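Local structure of putative membrane anchored protein (Corynebacterium diphtheriae, 3LSO) at residues R336-G341 with G432-S437; K292-D297 with N438-L443; S375-P380 with G395-T400. The protein is of unknown function but is probably a membrane-anchored surface protein of the bacterium, built of beta-rich domains strung out in an elongated chain. All blocks are in the same frame, centred on the assembly; numbering follows the deposited sequence.

Contact 1: residues R336-G341 with G432-S437; sequences RVYEIG and GVYKYS
The ring of Y434 carries the CD2 corner of Y338 over the centre of one face, 3.3 Å above the plane. It is a T-shaped (edge-to-face) pair: Y338 brings its edge, the centroids lie 4.7 Å apart and the planes meet at 59°. Tyrosine suits position 338, its flat ring offering an edge to Y434 and further edge-to-face partners in Y378 and Y402. Y436 O lies near the plane of the Y338 ring, 2.9 Å from Y338 OH, at most a weak hydrogen bond. K435 CG lies over one face of the Y436 ring, offset toward its rim. Y434 reaches Y338 because its CG is anti to the backbone N (chi1 172°).

Behind the rings, strands 335-343 and 425-435 pair antiparallel, interrupted by a classic beta bulge: Y338 and E339 both face Y434, whose carbonyl O accepts Y338 N at 2.8 Å and E339 N at 3.0 Å. Beyond the bulge, G432 N reaches G341 O at 2.7 Å, nearly along the C=O axis. At the other end, Y436 N meets R336 O at 2.7 Å in an almost straight bond (174°).

Neutral donors from T365, Y393 and W382 could stabilise a charge on the buried E339 carboxylate, while D295 and D297, beside K435 NZ with the Y299 hydroxyl, probably keep that lysine protonated inside a largely buried contact.

Contact 2: residues K292-D297 with N438-L443; sequences KPEDTD and NSLKDL
A type I beta turn, K292 to D295, in the loop leading to strand 298-303 lies against the start of strand 440-453. D295 N closes the turn on K292 O. P293 suits its second position, where the proline ring already fixes a phi near -60°.

K292 grips the strand at two points. Its backbone N donates to D442 OD2 at 3.0 Å, using the syn lone pair of the carboxylate; D442 reaches across because its CG stands anti to the backbone N (chi1 -159°). The lysine chain, extended beyond CG, runs back alongside D442, its CG 3.2 Å from D442 OD2. Its tip then meets the backbone: K292 NZ donates to K441 O at 3.2 Å, almost exactly along the C=O axis. The ammonium and D442 carboxylate are not in direct contact, although their attraction may still favour this course.

L440 supplies the apolar part. Its CD2 touches E294 CG at 3.9 Å and lies 4.0 Å from D295 N, a methyl resting against the turn. D295 OD2 comes within 4.0 Å of D442 OD2, and any repulsion between the two carboxylates is probably eased by the nearby K435 and by Y299, which hydrogen-bonds D295 OD2. The whole is a type I turn with proline at its second position, here held by hydrogen bonds on the first residues of a sheet strand.

Contact 3: residues S375-P380 with G395-T400; sequences SGYYDP and GFHSDT
Y377 and H397 lie alongside each other and point opposite ways, each with CG anti to its own carbonyl carbon (chi1 -72° and -73°). The tyrosine meets H397 chiefly at its CB, next to the imidazole: H397 CB sits at the edge of the Y377 ring, in its plane, 3.5 Å from Y377 CD2. The two rings stand oblique, 71° between planes with centroids 6.0 Å apart. Farther along, Y377 CE2 lies 3.5 Å from S398 O, and the hydroxyl runs beside D399, with Y377 OH 3.7 Å from D399 CA. A long amphipathic tyrosine suits this place, since its ring can lie along the strand end while the residue is only partly buried.

Here the loop before strand 394-398 folds back over the end of that strand, which sits between strands 335-343 and 361-366. At the last residue of the strand, S398 OG accepts T400 N at 3.1 Å, an ST turn, while D399 OD1 is bonded to S360.

The imidazole of H397 points to the loop: H397 NE2 donates to Y378 O at 3.3 Å, a weak bond with the carbonyl oxygen near the imidazole plane.

How the contacts relate
All three contacts lie in the last beta-rich part of the elongated chain, far from its centre. Centres of contacts 1 and 2, and of contacts 1 and 3, are about 9 Å apart; those of contacts 2 and 3 about 17 Å. Contact 1 takes the middle. Its strand 335-343 neighbours strand 394-398 of contact 3, and its strand 425-435 neighbours strand 440-453 of contact 2, within one sheet. Along the chain, 292-297 and 438-443 enclose contact 1, which in turn encloses contact 3. I340 O to F396 N is a probable hydrogen bond, as is K441 NZ to P380 O, so parts far apart in sequence are held together, consistent with a single domain.

Contact 1: residues R336-G341 with G432-S437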
ATOM      1  N   ARG B 336     -11.297 -23.455 -35.997  1.00 16.65           N
ATOM      2  CA  ARG B 336     -12.530 -24.241 -36.088  1.00 15.74           C
ATOM      3  C   ARG B 336     -13.181 -24.322 -34.748  1.00 15.68           C
ATOM      4  O   ARG B 336     -12.543 -24.769 -33.799  1.00 15.62           O
ATOM      5  CB  ARG B 336     -12.195 -25.634 -36.559  1.00 15.45           C
ATOM      6  CG  ARG B 336     -11.371 -25.619 -37.840  1.00 13.19           C
ATOM      7  CD  ARG B 336     -12.303 -25.483 -39.038  1.00 11.08           C
ATOM      8  NE  ARG B 336     -13.123 -26.691 -39.221  1.00  9.36           N
ATOM      9  CZ  ARG B 336     -14.093 -26.783 -40.111  1.00  8.75           C
ATOM     10  NH1 ARG B 336     -14.357 -25.724 -40.892  1.00  8.59           N
ATOM     11  NH2 ARG B 336     -14.781 -27.914 -40.231  1.00  6.41           N
ATOM     12  N   VAL B 337     -14.434 -23.858 -34.665  1.00 15.64           N
ATOM     13  CA  VAL B 337     -15.216 -23.885 -33.430  1.00 15.42           C
ATOM     14  C   VAL B 337     -16.562 -24.511 -33.744  1.00 16.36           C
ATOM     15  O   VAL B 337     -17.261 -24.082 -34.662  1.00 17.06           O
ATOM     16  CB  VAL B 337     -15.456 -22.453 -32.862  1.00 15.59           C
ATOM     17  CG1 VAL B 337     -16.490 -22.450 -31.725  1.00 13.36           C
ATOM     18  CG2 VAL B 337     -14.160 -21.803 -32.391  1.00 15.61           C
ATOM     19  N   TYR B 338     -16.931 -25.516 -32.966  1.00 16.73           N
ATOM     20  CA  TYR B 338     -18.173 -26.229 -33.162  1.00 16.48           C
ATOM     21  C   TYR B 338     -19.284 -25.722 -32.258  1.00 16.88           C
ATOM     22  O   TYR B 338     -20.258 -25.212 -32.773  1.00 17.77           O
ATOM     23  CB  TYR B 338     -17.937 -27.720 -32.953  1.00 16.33           C
ATOM     24  CG  TYR B 338     -16.669 -28.208 -33.616  1.00 17.51           C
ATOM     25  CD1 TYR B 338     -16.426 -27.923 -34.965  1.00 14.68           C
ATOM     26  CD2 TYR B 338     -15.705 -28.955 -32.906  1.00 18.56           C
ATOM     27  CE1 TYR B 338     -15.298 -28.344 -35.601  1.00 13.09           C
ATOM     28  CE2 TYR B 338     -14.539 -29.391 -33.559  1.00 18.15           C
ATOM     29  CZ  TYR B 338     -14.364 -29.064 -34.922  1.00 16.37           C
ATOM     30  OH  TYR B 338     -13.261 -29.453 -35.631  1.00 17.41           O
ATOM     31  N   GLU B 339     -19.182 -25.902 -30.933  1.00 16.77           N
ATOM     32  CA  GLU B 339     -20.211 -25.393 -30.001  1.00 16.73           C
ATOM     33  C   GLU B 339     -19.670 -24.339 -29.101  1.00 16.08           C
ATOM     34  O   GLU B 339     -18.510 -24.398 -28.684  1.00 16.16           O
ATOM     35  CB  GLU B 339     -20.701 -26.465 -29.058  1.00 16.73           C
ATOM     36  CG  GLU B 339     -22.122 -26.806 -29.168  1.00 17.38           C
ATOM     37  CD  GLU B 339     -22.476 -27.852 -28.142  1.00 18.65           C
ATOM     38  OE1 GLU B 339     -22.068 -27.699 -26.945  1.00 14.16           O
ATOM     39  OE2 GLU B 339     -23.129 -28.841 -28.549  1.00 20.42           O
ATOM     40  N   ILE B 340     -20.538 -23.401 -28.759  1.00 15.30           N
ATOM     41  CA  ILE B 340     -20.275 -22.513 -27.638  1.00 13.31           C
ATOM     42  C   ILE B 340     -21.590 -22.342 -26.917  1.00 13.18           C
ATOM     43  O   ILE B 340     -22.660 -22.456 -27.523  1.00 12.42           O
ATOM     44  CB  ILE B 340     -19.652 -21.158 -28.059  1.00 13.01           C
ATOM     45  CG1 ILE B 340     -20.618 -20.344 -28.895  1.00 11.23           C
ATOM     46  CG2 ILE B 340     -18.324 -21.360 -28.761  1.00 10.43           C
ATOM     47  CD1 ILE B 340     -20.230 -18.914 -28.953  1.00 11.09           C
ATOM     48  N   GLY B 341     -21.514 -22.142 -25.613  1.00 13.42           N
ATOM     49  CA  GLY B 341     -22.713 -21.827 -24.844  1.00 14.25           C
ATOM     50  C   GLY B 341     -22.323 -21.385 -23.463  1.00 14.37           C
ATOM     51  O   GLY B 341     -21.195 -21.683 -23.022  1.00 14.71           O
ATOM     52  N   GLY B 432     -19.036 -23.138 -22.244  1.00 17.24           N
ATOM     53  CA  GLY B 432     -18.778 -24.482 -22.774  1.00 17.61           C
ATOM     54  C   GLY B 432     -18.199 -24.303 -24.177  1.00 18.35           C
ATOM     55  O   GLY B 432     -18.685 -23.456 -24.934  1.00 18.89           O
ATOM     56  N   VAL B 433     -17.142 -25.039 -24.524  1.00 17.81           N
ATOM     57  CA  VAL B 433     -16.602 -24.953 -25.875  1.00 17.85           C
ATOM     58  C   VAL B 433     -16.273 -26.322 -26.418  1.00 17.53           C
ATOM     59  O   VAL B 433     -15.830 -27.203 -25.685  1.00 17.30           O
ATOM     60  CB  VAL B 433     -15.342 -24.095 -25.951  1.00 17.68           C
ATOM     61  CG1 VAL B 433     -15.656 -22.736 -25.505  1.00 20.55           C
ATOM     62  CG2 VAL B 433     -14.285 -24.642 -25.028  1.00 18.40           C
ATOM     63  N   TYR B 434     -16.475 -26.485 -27.715  1.00 16.89           N
ATOM     64  CA  TYR B 434     -16.055 -27.686 -28.409  1.00 16.52           C
ATOM     65  C   TYR B 434     -15.497 -27.108 -29.688  1.00 16.86           C
ATOM     66  O   TYR B 434     -16.254 -26.463 -30.450  1.00 16.85           O
ATOM     67  CB  TYR B 434     -17.259 -28.599 -28.679  1.00 16.07           C
ATOM     68  CG  TYR B 434     -17.001 -29.787 -29.559  1.00 15.82           C
ATOM     69  CD1 TYR B 434     -15.803 -30.522 -29.460  1.00 17.27           C
ATOM     70  CD2 TYR B 434     -17.961 -30.211 -30.487  1.00 15.87           C
ATOM     71  CE1 TYR B 434     -15.563 -31.631 -30.288  1.00 15.67           C
ATOM     72  CE2 TYR B 434     -17.736 -31.334 -31.320  1.00 16.13           C
ATOM     73  CZ  TYR B 434     -16.538 -32.018 -31.204  1.00 16.76           C
ATOM     74  OH  TYR B 434     -16.310 -33.104 -31.977  1.00 19.95           O
ATOM     75  N   LYS B 435     -14.186 -27.306 -29.905  1.00 16.04           N
ATOM     76  CA  LYS B 435     -13.456 -26.618 -30.974  1.00 14.84           C
ATOM     77  C   LYS B 435     -12.212 -27.374 -31.344  1.00 14.89           C
ATOM     78  O   LYS B 435     -11.812 -28.292 -30.615  1.00 15.13           O
ATOM     79  CB  LYS B 435     -13.063 -25.212 -30.513  1.00 14.80           C
ATOM     80  CG  LYS B 435     -12.018 -25.169 -29.405  1.00 12.40           C
ATOM     81  CD  LYS B 435     -11.963 -23.806 -28.763  1.00 11.05           C
ATOM     82  CE  LYS B 435     -10.787 -23.728 -27.806  1.00 13.27           C
ATOM     83  NZ  LYS B 435     -10.587 -22.349 -27.288  1.00 14.77           N
ATOM     84  N   TYR B 436     -11.580 -26.958 -32.443  1.00 14.54           N
ATOM     85  CA  TYR B 436     -10.321 -27.540 -32.948  1.00 15.26           C
ATOM     86  C   TYR B 436     -10.503 -28.821 -33.741  1.00 16.06           C
ATOM     87  O   TYR B 436     -11.415 -29.613 -33.447  1.00 16.58           O
ATOM     88  CB  TYR B 436      -9.296 -27.827 -31.843  1.00 14.56           C
ATOM     89  CG  TYR B 436      -8.843 -26.616 -31.086  1.00 14.92           C
ATOM     90  CD1 TYR B 436      -9.119 -25.333 -31.555  1.00 14.68           C
ATOM     91  CD2 TYR B 436      -8.127 -26.751 -29.902  1.00 15.87           C
ATOM     92  CE1 TYR B 436      -8.707 -24.219 -30.854  1.00 16.75           C
ATOM     93  CE2 TYR B 436      -7.684 -25.643 -29.194  1.00 17.02           C
ATOM     94  CZ  TYR B 436      -7.983 -24.374 -29.675  1.00 18.18           C
ATOM     95  OH  TYR B 436      -7.559 -23.260 -28.984  1.00 19.25           O
ATOM     96  N   SER B 437      -9.629 -28.980 -34.748  1.00 15.98           N
ATOM     97  CA  SER B 437      -9.383 -30.212 -35.492  1.00 15.39           C
ATOM     98  C   SER B 437      -9.105 -31.357 -34.523  1.00 15.44           C
ATOM     99  O   SER B 437      -9.840 -32.333 -34.498  1.00 15.93           O
ATOM    100  CB  SER B 437      -8.143 -29.978 -36.370  1.00 16.05           C
ATOM    101  OG  SER B 437      -8.154 -30.684 -37.603  1.00 15.80           O
TER

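Contact 2: residues K292-D297 with N438-L443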
ATOM      1  N   LYS B 292      -8.048 -25.110 -20.458  1.00 24.07           N
ATOM      2  CA  LYS B 292      -7.134 -26.224 -20.444  1.00 23.61           C
ATOM      3  C   LYS B 292      -5.815 -25.707 -20.982  1.00 23.08           C
ATOM      4  O   LYS B 292      -5.802 -24.706 -21.703  1.00 22.80           O
ATOM      5  CB  LYS B 292      -7.701 -27.359 -21.315  1.00 24.27           C
ATOM      6  CG  LYS B 292      -8.845 -28.126 -20.655  1.00 24.00           C
ATOM      7  CD  LYS B 292      -9.292 -29.346 -21.438  1.00 24.13           C
ATOM      8  CE  LYS B 292     -10.390 -30.058 -20.643  1.00 25.74           C
ATOM      9  NZ  LYS B 292     -10.738 -31.394 -21.179  1.00 26.06           N
ATOM     10  N   PRO B 293      -4.688 -26.360 -20.627  1.00 22.83           N
ATOM     11  CA  PRO B 293      -3.416 -25.779 -21.112  1.00 22.17           C
ATOM     12  C   PRO B 293      -3.323 -25.737 -22.623  1.00 21.27           C
ATOM     13  O   PRO B 293      -2.623 -24.888 -23.175  1.00 21.07           O
ATOM     14  CB  PRO B 293      -2.338 -26.693 -20.503  1.00 21.55           C
ATOM     15  CG  PRO B 293      -2.974 -27.221 -19.266  1.00 22.40           C
ATOM     16  CD  PRO B 293      -4.450 -27.428 -19.635  1.00 22.78           C
ATOM     17  N   GLU B 294      -4.042 -26.622 -23.289  1.00 20.83           N
ATOM     18  CA  GLU B 294      -3.947 -26.660 -24.736  1.00 21.30           C
ATOM     19  C   GLU B 294      -4.947 -25.740 -25.418  1.00 20.57           C
ATOM     20  O   GLU B 294      -4.971 -25.660 -26.641  1.00 20.89           O
ATOM     21  CB  GLU B 294      -3.981 -28.093 -25.289  1.00 21.81           C
ATOM     22  CG  GLU B 294      -5.219 -28.914 -24.948  1.00 25.69           C
ATOM     23  CD  GLU B 294      -5.231 -29.501 -23.520  1.00 31.20           C
ATOM     24  OE1 GLU B 294      -4.349 -29.166 -22.670  1.00 32.73           O
ATOM     25  OE2 GLU B 294      -6.159 -30.311 -23.259  1.00 32.19           O
ATOM     26  N   ASP B 295      -5.754 -25.038 -24.621  1.00 19.72           N
ATOM     27  CA  ASP B 295      -6.586 -23.949 -25.109  1.00 18.40           C
ATOM     28  C   ASP B 295      -5.760 -22.671 -25.393  1.00 17.96           C
ATOM     29  O   ASP B 295      -5.465 -21.853 -24.493  1.00 17.42           O
ATOM     30  CB  ASP B 295      -7.698 -23.693 -24.117  1.00 18.35           C
ATOM     31  CG  ASP B 295      -8.862 -22.929 -24.722  1.00 19.77           C
ATOM     32  OD1 ASP B 295      -8.653 -22.207 -25.736  1.00 19.06           O
ATOM     33  OD2 ASP B 295      -9.987 -23.056 -24.164  1.00 19.23           O
ATOM     34  N   THR B 296      -5.371 -22.516 -26.654  1.00 17.23           N
ATOM     35  CA  THR B 296      -4.596 -21.354 -27.071  1.00 17.40           C
ATOM     36  C   THR B 296      -5.434 -20.079 -27.057  1.00 17.01           C
ATOM     37  O   THR B 296      -4.906 -18.975 -27.038  1.00 16.89           O
ATOM     38  CB  THR B 296      -3.985 -21.523 -28.482  1.00 17.33           C
ATOM     39  OG1 THR B 296      -4.981 -22.026 -29.385  1.00 19.63           O
ATOM     40  CG2 THR B 296      -2.848 -22.463 -28.446  1.00 16.85           C
ATOM     41  N   ASP B 297      -6.743 -20.223 -27.069  1.00 17.01           N
ATOM     42  CA  ASP B 297      -7.589 -19.049 -27.099  1.00 17.48           C
ATOM     43  C   ASP B 297      -7.721 -18.379 -25.745  1.00 17.36           C
ATOM     44  O   ASP B 297      -7.125 -18.802 -24.780  1.00 18.04           O
ATOM     45  CB  ASP B 297      -8.932 -19.403 -27.698  1.00 17.31           C
ATOM     46  CG  ASP B 297      -8.780 -19.951 -29.068  1.00 18.27           C
ATOM     47  OD1 ASP B 297      -8.020 -19.345 -29.865  1.00 20.46           O
ATOM     48  OD2 ASP B 297      -9.371 -21.006 -29.333  1.00 17.80           O
ATOM     49  N   ASN B 438      -8.005 -31.271 -33.771  1.00 15.90           N
ATOM     50  CA  ASN B 438      -7.746 -32.192 -32.664  1.00 16.12           C
ATOM     51  C   ASN B 438      -8.629 -31.653 -31.565  1.00 16.60           C
ATOM     52  O   ASN B 438      -8.219 -30.748 -30.813  1.00 17.22           O
ATOM     53  CB  ASN B 438      -6.274 -32.185 -32.244  1.00 15.59           C
ATOM     54  CG  ASN B 438      -5.870 -33.453 -31.464  1.00 18.23           C
ATOM     55  OD1 ASN B 438      -6.589 -33.890 -30.571  1.00 20.30           O
ATOM     56  ND2 ASN B 438      -4.698 -34.051 -31.805  1.00 20.75           N
ATOM     57  N   SER B 439      -9.839 -32.191 -31.482  1.00 16.78           N
ATOM     58  CA  SER B 439     -10.960 -31.451 -30.887  1.00 17.36           C
ATOM     59  C   SER B 439     -10.999 -31.443 -29.354  1.00 18.01           C
ATOM     60  O   SER B 439     -11.057 -32.501 -28.729  1.00 19.73           O
ATOM     61  CB  SER B 439     -12.278 -32.003 -31.419  1.00 16.85           C
ATOM     62  OG  SER B 439     -12.556 -33.276 -30.880  1.00 16.03           O
ATOM     63  N   LEU B 440     -10.989 -30.276 -28.733  1.00 17.22           N
ATOM     64  CA  LEU B 440     -11.138 -30.275 -27.297  1.00 17.17           C
ATOM     65  C   LEU B 440     -12.536 -29.851 -26.847  1.00 17.53           C
ATOM     66  O   LEU B 440     -13.291 -29.238 -27.598  1.00 17.91           O
ATOM     67  CB  LEU B 440     -10.045 -29.438 -26.621  1.00 17.12           C
ATOM     68  CG  LEU B 440     -10.005 -27.906 -26.612  1.00 17.04           C
ATOM     69  CD1 LEU B 440     -11.106 -27.278 -25.761  1.00 14.71           C
ATOM     70  CD2 LEU B 440      -8.647 -27.442 -26.109  1.00 16.64           C
ATOM     71  N   LYS B 441     -12.860 -30.188 -25.610  1.00 17.84           N
ATOM     72  CA  LYS B 441     -14.125 -29.845 -24.999  1.00 18.69           C
ATOM     73  C   LYS B 441     -13.770 -29.298 -23.627  1.00 19.22           C
ATOM     74  O   LYS B 441     -12.961 -29.899 -22.901  1.00 19.61           O
ATOM     75  CB  LYS B 441     -15.024 -31.092 -24.864  1.00 19.03           C
ATOM     76  CG  LYS B 441     -15.314 -31.850 -26.178  1.00 19.22           C
ATOM     77  CD  LYS B 441     -15.416 -33.367 -25.983  1.00 18.93           C
ATOM     78  CE  LYS B 441     -15.316 -34.090 -27.318  1.00 21.18           C
ATOM     79  NZ  LYS B 441     -16.152 -35.318 -27.391  1.00 24.74           N
ATOM     80  N   ASP B 442     -14.354 -28.168 -23.260  1.00 19.49           N
ATOM     81  CA  ASP B 442     -13.971 -27.508 -22.029  1.00 20.33           C
ATOM     82  C   ASP B 442     -15.110 -26.648 -21.466  1.00 20.32           C
ATOM     83  O   ASP B 442     -15.967 -26.143 -22.228  1.00 20.97           O
ATOM     84  CB  ASP B 442     -12.756 -26.641 -22.318  1.00 20.87           C
ATOM     85  CG  ASP B 442     -11.946 -26.305 -21.069  1.00 24.70           C
ATOM     86  OD1 ASP B 442     -12.380 -26.682 -19.939  1.00 24.32           O
ATOM     87  OD2 ASP B 442     -10.854 -25.664 -21.251  1.00 29.04           O
ATOM     88  N   LEU B 443     -15.134 -26.496 -20.139  1.00 19.35           N
ATOM     89  CA  LEU B 443     -16.005 -25.533 -19.484  1.00 18.17           C
ATOM     90  C   LEU B 443     -15.100 -24.555 -18.766  1.00 18.85           C
ATOM     91  O   LEU B 443     -14.275 -24.953 -17.933  1.00 19.10           O
ATOM     92  CB  LEU B 443     -16.960 -26.214 -18.529  1.00 17.10           C
ATOM     93  CG  LEU B 443     -18.050 -27.036 -19.216  1.00 16.69           C
ATOM     94  CD1 LEU B 443     -18.576 -28.120 -18.304  1.00 15.32           C
ATOM     95  CD2 LEU B 443     -19.215 -26.178 -19.734  1.00 16.79           C
TER

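Contact 3: residues S375-P380 with G395-T400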
ATOM      1  N   SER B 375     -26.753 -33.405 -40.843  1.00 18.69           N
ATOM      2  CA  SER B 375     -25.414 -33.906 -41.160  1.00 18.67           C
ATOM      3  C   SER B 375     -24.468 -32.759 -41.043  1.00 18.38           C
ATOM      4  O   SER B 375     -24.844 -31.590 -41.243  1.00 18.66           O
ATOM      5  CB  SER B 375     -25.338 -34.403 -42.585  1.00 18.92           C
ATOM      6  OG  SER B 375     -26.390 -35.302 -42.846  1.00 21.51           O
ATOM      7  N   GLY B 376     -23.235 -33.069 -40.706  1.00 17.59           N
ATOM      8  CA  GLY B 376     -22.285 -32.008 -40.610  1.00 16.73           C
ATOM      9  C   GLY B 376     -22.425 -31.147 -39.383  1.00 16.57           C
ATOM     10  O   GLY B 376     -21.776 -30.128 -39.321  1.00 17.92           O
ATOM     11  N   TYR B 377     -23.247 -31.518 -38.404  1.00 15.33           N
ATOM     12  CA  TYR B 377     -23.115 -30.920 -37.075  1.00 14.38           C
ATOM     13  C   TYR B 377     -22.446 -31.947 -36.213  1.00 14.26           C
ATOM     14  O   TYR B 377     -22.847 -33.109 -36.227  1.00 14.29           O
ATOM     15  CB  TYR B 377     -24.462 -30.528 -36.462  1.00 13.95           C
ATOM     16  CG  TYR B 377     -25.082 -29.322 -37.123  1.00 14.03           C
ATOM     17  CD1 TYR B 377     -25.880 -29.478 -38.252  1.00 15.38           C
ATOM     18  CD2 TYR B 377     -24.872 -28.033 -36.651  1.00 12.59           C
ATOM     19  CE1 TYR B 377     -26.452 -28.413 -38.898  1.00 13.50           C
ATOM     20  CE2 TYR B 377     -25.464 -26.933 -37.310  1.00 14.17           C
ATOM     21  CZ  TYR B 377     -26.256 -27.151 -38.436  1.00 14.17           C
ATOM     22  OH  TYR B 377     -26.882 -26.149 -39.142  1.00 14.14           O
ATOM     23  N   TYR B 378     -21.427 -31.540 -35.466  1.00 13.93           N
ATOM     24  CA  TYR B 378     -20.644 -32.506 -34.692  1.00 13.89           C
ATOM     25  C   TYR B 378     -21.077 -32.614 -33.235  1.00 14.55           C
ATOM     26  O   TYR B 378     -21.115 -31.626 -32.524  1.00 14.15           O
ATOM     27  CB  TYR B 378     -19.139 -32.188 -34.734  1.00 13.84           C
ATOM     28  CG  TYR B 378     -18.480 -32.089 -36.100  1.00 11.41           C
ATOM     29  CD1 TYR B 378     -18.894 -32.880 -37.169  1.00  7.05           C
ATOM     30  CD2 TYR B 378     -17.408 -31.220 -36.301  1.00 10.58           C
ATOM     31  CE1 TYR B 378     -18.291 -32.789 -38.387  1.00  5.84           C
ATOM     32  CE2 TYR B 378     -16.773 -31.133 -37.543  1.00  8.03           C
ATOM     33  CZ  TYR B 378     -17.232 -31.913 -38.568  1.00  7.31           C
ATOM     34  OH  TYR B 378     -16.633 -31.815 -39.791  1.00  8.37           O
ATOM     35  N   ASP B 379     -21.347 -33.840 -32.803  1.00 15.65           N
ATOM     36  CA  ASP B 379     -21.777 -34.156 -31.443  1.00 17.19           C
ATOM     37  C   ASP B 379     -20.592 -33.979 -30.487  1.00 17.59           C
ATOM     38  O   ASP B 379     -19.577 -34.686 -30.626  1.00 18.61           O
ATOM     39  CB  ASP B 379     -22.259 -35.625 -31.437  1.00 17.78           C
ATOM     40  CG  ASP B 379     -22.993 -36.034 -30.166  1.00 20.01           C
ATOM     41  OD1 ASP B 379     -22.821 -35.394 -29.107  1.00 22.57           O
ATOM     42  OD2 ASP B 379     -23.750 -37.029 -30.230  1.00 23.25           O
ATOM     43  N   PRO B 380     -20.696 -33.053 -29.511  1.00 17.34           N
ATOM     44  CA  PRO B 380     -19.617 -32.842 -28.564  1.00 17.17           C
ATOM     45  C   PRO B 380     -19.513 -33.977 -27.569  1.00 17.47           C
ATOM     46  O   PRO B 380     -18.526 -34.087 -26.860  1.00 17.39           O
ATOM     47  CB  PRO B 380     -20.047 -31.586 -27.837  1.00 16.99           C
ATOM     48  CG  PRO B 380     -21.480 -31.642 -27.866  1.00 17.66           C
ATOM     49  CD  PRO B 380     -21.808 -32.140 -29.241  1.00 17.85           C
ATOM     50  N   GLY B 395     -26.096 -25.046 -25.998  1.00 15.26           N
ATOM     51  CA  GLY B 395     -24.967 -24.958 -26.926  1.00 14.34           C
ATOM     52  C   GLY B 395     -25.335 -24.811 -28.393  1.00 14.19           C
ATOM     53  O   GLY B 395     -26.145 -25.571 -28.933  1.00 14.51           O
ATOM     54  N   PHE B 396     -24.686 -23.863 -29.044  1.00 13.88           N
ATOM     55  CA  PHE B 396     -25.074 -23.393 -30.365  1.00 14.01           C
ATOM     56  C   PHE B 396     -24.036 -23.717 -31.402  1.00 14.07           C
ATOM     57  O   PHE B 396     -22.839 -23.635 -31.126  1.00 15.44           O
ATOM     58  CB  PHE B 396     -25.215 -21.881 -30.305  1.00 13.85           C
ATOM     59  CG  PHE B 396     -26.358 -21.412 -29.438  1.00 14.30           C
ATOM     60  CD1 PHE B 396     -27.618 -21.148 -30.003  1.00 13.06           C
ATOM     61  CD2 PHE B 396     -26.169 -21.208 -28.062  1.00 14.30           C
ATOM     62  CE1 PHE B 396     -28.678 -20.696 -29.204  1.00 15.23           C
ATOM     63  CE2 PHE B 396     -27.212 -20.752 -27.255  1.00 14.99           C
ATOM     64  CZ  PHE B 396     -28.481 -20.485 -27.825  1.00 15.06           C
ATOM     65  N   HIS B 397     -24.475 -24.076 -32.596  1.00 13.59           N
ATOM     66  CA  HIS B 397     -23.563 -24.387 -33.674  1.00 12.96           C
ATOM     67  C   HIS B 397     -23.837 -23.455 -34.833  1.00 12.76           C
ATOM     68  O   HIS B 397     -24.978 -23.201 -35.174  1.00 12.45           O
ATOM     69  CB  HIS B 397     -23.795 -25.808 -34.160  1.00 13.17           C
ATOM     70  CG  HIS B 397     -23.316 -26.872 -33.227  1.00 14.28           C
ATOM     71  ND1 HIS B 397     -23.915 -27.105 -32.012  1.00 16.39           N
ATOM     72  CD2 HIS B 397     -22.344 -27.805 -33.351  1.00 13.04           C
ATOM     73  CE1 HIS B 397     -23.314 -28.116 -31.415  1.00 14.98           C
ATOM     74  NE2 HIS B 397     -22.362 -28.562 -32.209  1.00 12.96           N
ATOM     75  N   SER B 398     -22.796 -22.960 -35.469  1.00 13.23           N
ATOM     76  CA  SER B 398     -22.983 -22.106 -36.623  1.00 13.78           C
ATOM     77  C   SER B 398     -23.772 -22.850 -37.693  1.00 14.18           C
ATOM     78  O   SER B 398     -23.605 -24.060 -37.880  1.00 13.98           O
ATOM     79  CB  SER B 398     -21.626 -21.714 -37.171  1.00 13.26           C
ATOM     80  OG  SER B 398     -21.773 -21.138 -38.454  1.00 16.37           O
ATOM     81  N   ASP B 399     -24.637 -22.147 -38.406  1.00 14.78           N
ATOM     82  CA  ASP B 399     -25.361 -22.805 -39.487  1.00 15.45           C
ATOM     83  C   ASP B 399     -24.687 -22.591 -40.832  1.00 15.33           C
ATOM     84  O   ASP B 399     -25.279 -22.827 -41.875  1.00 16.25           O
ATOM     85  CB  ASP B 399     -26.840 -22.408 -39.509  1.00 15.83           C
ATOM     86  CG  ASP B 399     -27.060 -20.915 -39.780  1.00 19.19           C
ATOM     87  OD1 ASP B 399     -26.088 -20.108 -39.734  1.00 21.78           O
ATOM     88  OD2 ASP B 399     -28.229 -20.545 -40.039  1.00 22.49           O
ATOM     89  N   THR B 400     -23.447 -22.134 -40.806  1.00 15.39           N
ATOM     90  CA  THR B 400     -22.581 -22.146 -41.997  1.00 15.40           C
ATOM     91  C   THR B 400     -21.365 -22.979 -41.614  1.00 15.44           C
ATOM     92  O   THR B 400     -21.462 -23.858 -40.755  1.00 16.44           O
ATOM     93  CB  THR B 400     -22.143 -20.734 -42.392  1.00 15.21           C
ATOM     94  OG1 THR B 400     -21.627 -20.088 -41.222  1.00 16.67           O
ATOM     95  CG2 THR B 400     -23.330 -19.930 -42.902  1.00 13.59           C
TER